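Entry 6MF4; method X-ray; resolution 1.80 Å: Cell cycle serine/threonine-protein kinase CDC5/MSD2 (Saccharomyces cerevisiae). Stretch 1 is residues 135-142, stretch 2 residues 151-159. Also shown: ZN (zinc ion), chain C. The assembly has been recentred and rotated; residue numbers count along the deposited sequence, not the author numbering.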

ATOM      1  N   ASP A 135      18.043   7.205   2.703  1.00 18.14           N
ATOM      2  CA  ASP A 135      19.440   7.631   2.713  1.00 16.21           C
ATOM      3  C   ASP A 135      19.575   9.137   2.942  1.00 20.18           C
ATOM      4  O   ASP A 135      20.676   9.643   3.161  1.00 20.54           O
ATOM      5  CB  ASP A 135      20.140   7.221   1.411  1.00 17.96           C
ATOM      6  CG  ASP A 135      19.453   7.756   0.162  1.00 20.96           C
ATOM      7  OD1 ASP A 135      18.792   8.812   0.219  1.00 18.93           O
ATOM      8  OD2 ASP A 135      19.609   7.123  -0.902  1.00 23.10           O
ATOM      9  N   ALA A 136      18.450   9.845   2.905  1.00 20.13           N
ATOM     10  CA  ALA A 136      18.428  11.291   3.108  1.00 21.97           C
ATOM     11  C   ALA A 136      19.290  12.035   2.090  1.00 22.94           C
ATOM     12  O   ALA A 136      19.816  13.106   2.389  1.00 30.27           O
ATOM     13  CB  ALA A 136      18.886  11.637   4.528  1.00 27.67           C
ATOM     14  N   GLU A 137      19.427  11.472   0.892  1.00 20.01           N
ATOM     15  CA  GLU A 137      20.149  12.150  -0.190  1.00 23.38           C
ATOM     16  C   GLU A 137      19.386  12.132  -1.515  1.00 29.21           C
ATOM     17  O   GLU A 137      19.534  13.049  -2.323  1.00 25.88           O
ATOM     18  CB  GLU A 137      21.540  11.523  -0.386  1.00 33.24           C
ATOM     19  CG  GLU A 137      22.274  11.916  -1.687  1.00 51.69           C
ATOM     20  CD  GLU A 137      22.444  13.422  -1.888  1.00 70.20           C
ATOM     21  OE1 GLU A 137      22.981  13.816  -2.947  1.00 51.27           O
ATOM     22  OE2 GLU A 137      22.049  14.215  -1.006  1.00 64.50           O
ATOM     23  N   GLU A 138      18.577  11.099  -1.742  1.00 19.77           N
ATOM     24  CA  GLU A 138      17.828  10.986  -2.993  1.00 16.08           C
ATOM     25  C   GLU A 138      16.325  11.078  -2.761  1.00 18.64           C
ATOM     26  O   GLU A 138      15.826  10.680  -1.707  1.00 18.84           O
ATOM     27  CB  GLU A 138      18.149   9.665  -3.697  1.00 20.22           C
ATOM     28  CG  GLU A 138      19.630   9.436  -3.961  1.00 23.36           C
ATOM     29  CD  GLU A 138      19.875   8.509  -5.134  1.00 21.13           C
ATOM     30  OE1 GLU A 138      19.086   7.560  -5.323  1.00 19.60           O
ATOM     31  OE2 GLU A 138      20.858   8.731  -5.874  1.00 20.80           O
ATOM     32  N   PHE A 139      15.604  11.602  -3.748  1.00 13.89           N
ATOM     33  CA  PHE A 139      14.147  11.551  -3.713  1.00 14.38           C
ATOM     34  C   PHE A 139      13.569  11.444  -5.116  1.00 16.25           C
ATOM     35  O   PHE A 139      14.220  11.792  -6.104  1.00 16.13           O
ATOM     36  CB  PHE A 139      13.566  12.772  -2.974  1.00 15.84           C
ATOM     37  CG  PHE A 139      13.672  14.073  -3.726  1.00 17.30           C
ATOM     38  CD1 PHE A 139      14.794  14.877  -3.597  1.00 19.17           C
ATOM     39  CD2 PHE A 139      12.631  14.513  -4.530  1.00 18.36           C
ATOM     40  CE1 PHE A 139      14.883  16.089  -4.269  1.00 19.11           C
ATOM     41  CE2 PHE A 139      12.715  15.720  -5.206  1.00 19.60           C
ATOM     42  CZ  PHE A 139      13.849  16.504  -5.082  1.00 17.59           C
ATOM     43  N   TRP A 140      12.348  10.918  -5.177  1.00 15.66           N
ATOM     44  CA  TRP A 140      11.540  10.901  -6.387  1.00 12.14           C
ATOM     45  C   TRP A 140      10.461  11.965  -6.315  1.00 14.13           C
ATOM     46  O   TRP A 140       9.808  12.108  -5.285  1.00 15.16           O
ATOM     47  CB  TRP A 140      10.851   9.549  -6.586  1.00 14.76           C
ATOM     48  CG  TRP A 140      11.741   8.388  -6.813  1.00 17.15           C
ATOM     49  CD1 TRP A 140      12.116   7.451  -5.895  1.00 20.81           C
ATOM     50  CD2 TRP A 140      12.354   8.009  -8.048  1.00 18.21           C
ATOM     51  NE1 TRP A 140      12.929   6.513  -6.482  1.00 18.90           N
ATOM     52  CE2 TRP A 140      13.094   6.834  -7.804  1.00 20.49           C
ATOM     53  CE3 TRP A 140      12.351   8.547  -9.339  1.00 17.33           C
ATOM     54  CZ2 TRP A 140      13.824   6.190  -8.799  1.00 22.77           C
ATOM     55  CZ3 TRP A 140      13.076   7.903 -10.330  1.00 19.51           C
ATOM     56  CH2 TRP A 140      13.800   6.736 -10.054  1.00 22.25           C
ATOM     57  N   TYR A 141      10.275  12.701  -7.406  1.00 13.72           N
ATOM     58  CA  TYR A 141       9.086  13.530  -7.580  1.00 15.09           C
ATOM     59  C   TYR A 141       8.137  12.806  -8.524  1.00 14.02           C
ATOM     60  O   TYR A 141       8.480  12.534  -9.674  1.00 16.60           O
ATOM     61  CB  TYR A 141       9.435  14.912  -8.124  1.00 16.41           C
ATOM     62  CG  TYR A 141       8.211  15.763  -8.387  1.00 16.32           C
ATOM     63  CD1 TYR A 141       7.364  16.130  -7.353  1.00 19.26           C
ATOM     64  CD2 TYR A 141       7.903  16.197  -9.669  1.00 20.59           C
ATOM     65  CE1 TYR A 141       6.241  16.906  -7.587  1.00 18.08           C
ATOM     66  CE2 TYR A 141       6.786  16.974  -9.914  1.00 22.41           C
ATOM     67  CZ  TYR A 141       5.960  17.324  -8.869  1.00 24.89           C
ATOM     68  OH  TYR A 141       4.845  18.096  -9.103  1.00 27.88           O
ATOM     69  N   ILE A 142       6.951  12.481  -8.020  1.00 14.13           N
ATOM     70  CA  ILE A 142       5.988  11.673  -8.755  1.00 15.83           C
ATOM     71  C   ILE A 142       4.770  12.509  -9.124  1.00 16.03           C
ATOM     72  O   ILE A 142       4.115  13.089  -8.259  1.00 16.37           O
ATOM     73  CB  ILE A 142       5.546  10.453  -7.937  1.00 16.55           C
ATOM     74  CG1 ILE A 142       6.767   9.619  -7.543  1.00 16.57           C
ATOM     75  CG2 ILE A 142       4.581   9.597  -8.739  1.00 18.90           C
ATOM     76  CD1 ILE A 142       6.536   8.707  -6.380  1.00 19.69           C
ATOM     77  N   VAL A 151       4.370   9.265 -13.383  1.00 19.48           N
ATOM     78  CA  VAL A 151       5.758   9.262 -13.819  1.00 21.02           C
ATOM     79  C   VAL A 151       6.620   9.784 -12.679  1.00 23.23           C
ATOM     80  O   VAL A 151       6.207  10.678 -11.937  1.00 20.73           O
ATOM     81  CB  VAL A 151       5.967  10.115 -15.091  1.00 21.10           C
ATOM     82  CG1 VAL A 151       5.527  11.548 -14.854  1.00 25.77           C
ATOM     83  CG2 VAL A 151       7.426  10.061 -15.543  1.00 30.88           C
ATOM     84  N   ALA A 152       7.812   9.214 -12.544  1.00 23.37           N
ATOM     85  CA  ALA A 152       8.723   9.568 -11.465  1.00 23.32           C
ATOM     86  C   ALA A 152      10.015  10.147 -12.021  1.00 21.48           C
ATOM     87  O   ALA A 152      10.566   9.637 -12.999  1.00 22.35           O
ATOM     88  CB  ALA A 152       9.014   8.348 -10.599  1.00 23.81           C
ATOM     89  N   SER A 153      10.481  11.218 -11.384  1.00 16.20           N
ATOM     90  CA  SER A 153      11.748  11.854 -11.718  1.00 17.49           C
ATOM     91  C   SER A 153      12.715  11.769 -10.539  1.00 19.94           C
ATOM     92  O   SER A 153      12.361  12.091  -9.406  1.00 18.22           O
ATOM     93  CB  SER A 153      11.529  13.313 -12.114  1.00 24.44           C
ATOM     94  OG  SER A 153      10.925  13.403 -13.389  1.00 28.37           O
ATOM     95  N   HIS A 154      13.939  11.349 -10.841  1.00 17.06           N
ATOM     96  CA  HIS A 154      14.992  11.111  -9.856  1.00 18.41           C
ATOM     97  C   HIS A 154      15.763  12.394  -9.539  1.00 21.79           C
ATOM     98  O   HIS A 154      16.275  13.046 -10.449  1.00 20.39           O
ATOM     99  CB  HIS A 154      15.928  10.030 -10.412  1.00 20.22           C
ATOM    100  CG  HIS A 154      17.043   9.633  -9.494  1.00 21.10           C
ATOM    101  ND1 HIS A 154      18.092  10.469  -9.191  1.00 20.22           N
ATOM    102  CD2 HIS A 154      17.297   8.463  -8.860  1.00 19.53           C
ATOM    103  CE1 HIS A 154      18.937   9.842  -8.389  1.00 24.07           C
ATOM    104  NE2 HIS A 154      18.479   8.622  -8.178  1.00 18.46           N
ATOM    105  N   TYR A 155      15.840  12.753  -8.256  1.00 17.95           N
ATOM    106  CA  TYR A 155      16.581  13.945  -7.825  1.00 20.17           C
ATOM    107  C   TYR A 155      17.475  13.694  -6.617  1.00 20.79           C
ATOM    108  O   TYR A 155      17.288  12.728  -5.878  1.00 16.45           O
ATOM    109  CB  TYR A 155      15.620  15.083  -7.481  1.00 20.98           C
ATOM    110  CG  TYR A 155      14.916  15.677  -8.671  1.00 22.76           C
ATOM    111  CD1 TYR A 155      15.584  16.518  -9.550  1.00 26.53           C
ATOM    112  CD2 TYR A 155      13.581  15.405  -8.912  1.00 20.71           C
ATOM    113  CE1 TYR A 155      14.941  17.063 -10.640  1.00 24.75           C
ATOM    114  CE2 TYR A 155      12.930  15.945  -9.995  1.00 19.50           C
ATOM    115  CZ  TYR A 155      13.613  16.775 -10.857  1.00 23.95           C
ATOM    116  OH  TYR A 155      12.961  17.315 -11.939  1.00 27.35           O
ATOM    117  N   LEU A 156      18.443  14.591  -6.431  1.00 24.70           N
ATOM    118  CA  LEU A 156      19.264  14.635  -5.227  1.00 24.80           C
ATOM    119  C   LEU A 156      18.862  15.835  -4.382  1.00 26.83           C
ATOM    120  O   LEU A 156      18.632  16.921  -4.917  1.00 27.11           O
ATOM    121  CB  LEU A 156      20.749  14.730  -5.581  1.00 30.53           C
ATOM    122  CG  LEU A 156      21.305  13.705  -6.568  1.00 27.48           C
ATOM    123  CD1 LEU A 156      22.787  13.956  -6.803  1.00 31.71           C
ATOM    124  CD2 LEU A 156      21.074  12.288  -6.073  1.00 29.48           C
ATOM    125  N   LEU A 157      18.784  15.648  -3.067  1.00 24.69           N
ATOM    126  CA  LEU A 157      18.458  16.750  -2.166  1.00 32.32           C
ATOM    127  C   LEU A 157      19.511  17.847  -2.275  1.00 41.02           C
ATOM    128  O   LEU A 157      19.201  19.030  -2.136  1.00 45.74           O
ATOM    129  CB  LEU A 157      18.354  16.261  -0.719  1.00 32.15           C
ATOM    130  CG  LEU A 157      17.137  15.396  -0.374  1.00 39.99           C
ATOM    131  CD1 LEU A 157      17.275  14.805   1.021  1.00 42.54           C
ATOM    132  CD2 LEU A 157      15.853  16.200  -0.477  1.00 38.60           C
ATOM    133  N   SER A 158      20.751  17.446  -2.540  1.00 38.67           N
ATOM    134  CA  SER A 158      21.859  18.389  -2.671  1.00 45.38           C
ATOM    135  C   SER A 158      21.782  19.188  -3.974  1.00 43.52           C
ATOM    136  O   SER A 158      22.428  20.228  -4.108  1.00 56.50           O
ATOM    137  CB  SER A 158      23.193  17.645  -2.600  1.00 41.20           C
ATOM    138  OG  SER A 158      23.320  16.724  -3.671  1.00 44.57           O
ATOM    139  N   GLU A 159      20.999  18.691  -4.927  1.00 37.48           N
ATOM    140  CA  GLU A 159      20.791  19.371  -6.200  1.00 36.70           C
ATOM    141  C   GLU A 159      19.295  19.570  -6.419  1.00 38.32           C
ATOM    142  O   GLU A 159      18.754  19.245  -7.475  1.00 34.92           O
ATOM    143  CB  GLU A 159      21.403  18.576  -7.340  1.00 40.35           C
TER
HETATM  144 ZN    ZN C 802      19.120   6.901  -7.186  1.00 29.45          ZN
HETATM  145  O   HOH W   1       7.390  13.636 -12.054  1.00 23.39           O

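A zinc ion ties the two strands together through side chains on one face of the sheet: Glu138 OE1 lies 2.0 Å from ZN and His154 NE2 2.1 Å from it, with a third ligand from elsewhere in the structure. The short separation of Glu138 OE1 and His154 NE2, 3.1 Å, is therefore not a hydrogen bond; the two atoms are drawn together as ligands of the same metal. Beneath the ion, strands 138-142 and 151-156 run antiparallel, their directions 149° apart. Phe139 and Tyr155 form a hydrogen-bonded pair in both directions, Phe139 N to Tyr155 O and Tyr155 N to Phe139 O, each 2.9 Å. Tyr141 and Ser153 repeat the pattern, with Tyr141 N donating to Ser153 O at 3.0 Å and Ser153 N to Tyr141 O at 2.9 Å. Leu157 N extends the ladder by donating to Glu137 O at 2.8 Å, nearly in line at 166°. Beside it, Ser158 OG donates to Glu137 OE1 at 3.0 Å, so Glu137 is held through both its backbone and its side chain. Within the first stretch, Asp135 OD1 accepts from Glu137 N at 2.8 Å and from Glu138 N at 3.0 Å, bracing the turn that leads into the strand. Water 1 donates to Tyr141 O at 2.8 Å and to Val151 O at 3.2 Å, bridging the two backbones.

At the non-hydrogen-bonded pairs the alpha carbons come closer across the strands, and they meet carbonyl oxygens: Trp140 CA lies 3.3 Å from Ser153 O, and Ile142 CA 3.3 Å from Val151 O.

Side chains alternate between the two faces. On the zinc side, the edge of the His154 ring is turned toward the face of the Trp140 six-membered ring, the planes almost perpendicular at 88°. The same indole packs on Ala152, with Trp140 CE3 3.6 Å from Ala152 CB, while Ile142 CG1 reaches Ala152 CB at 4.0 Å. On the other face, Phe139 adopts the p rotamer at chi1, and Tyr155 CB sits over its ring, with Phe139 CZ and Tyr155 CB 3.3 Å apart. The Phe139 and Tyr155 rings are near parallel, at 25°, but slid so far that they barely overlap; the closest approach is made by the tyrosine's beta carbon rather than by its ring. Leu157 CD2 adds a contact at 3.6 Å from Phe139 CD1, and Tyr141 CB approaches the edge of the Tyr155 ring, 4.1 Å from Tyr155 CE2. Together the two stretches bury 824 Å², summed over both sides.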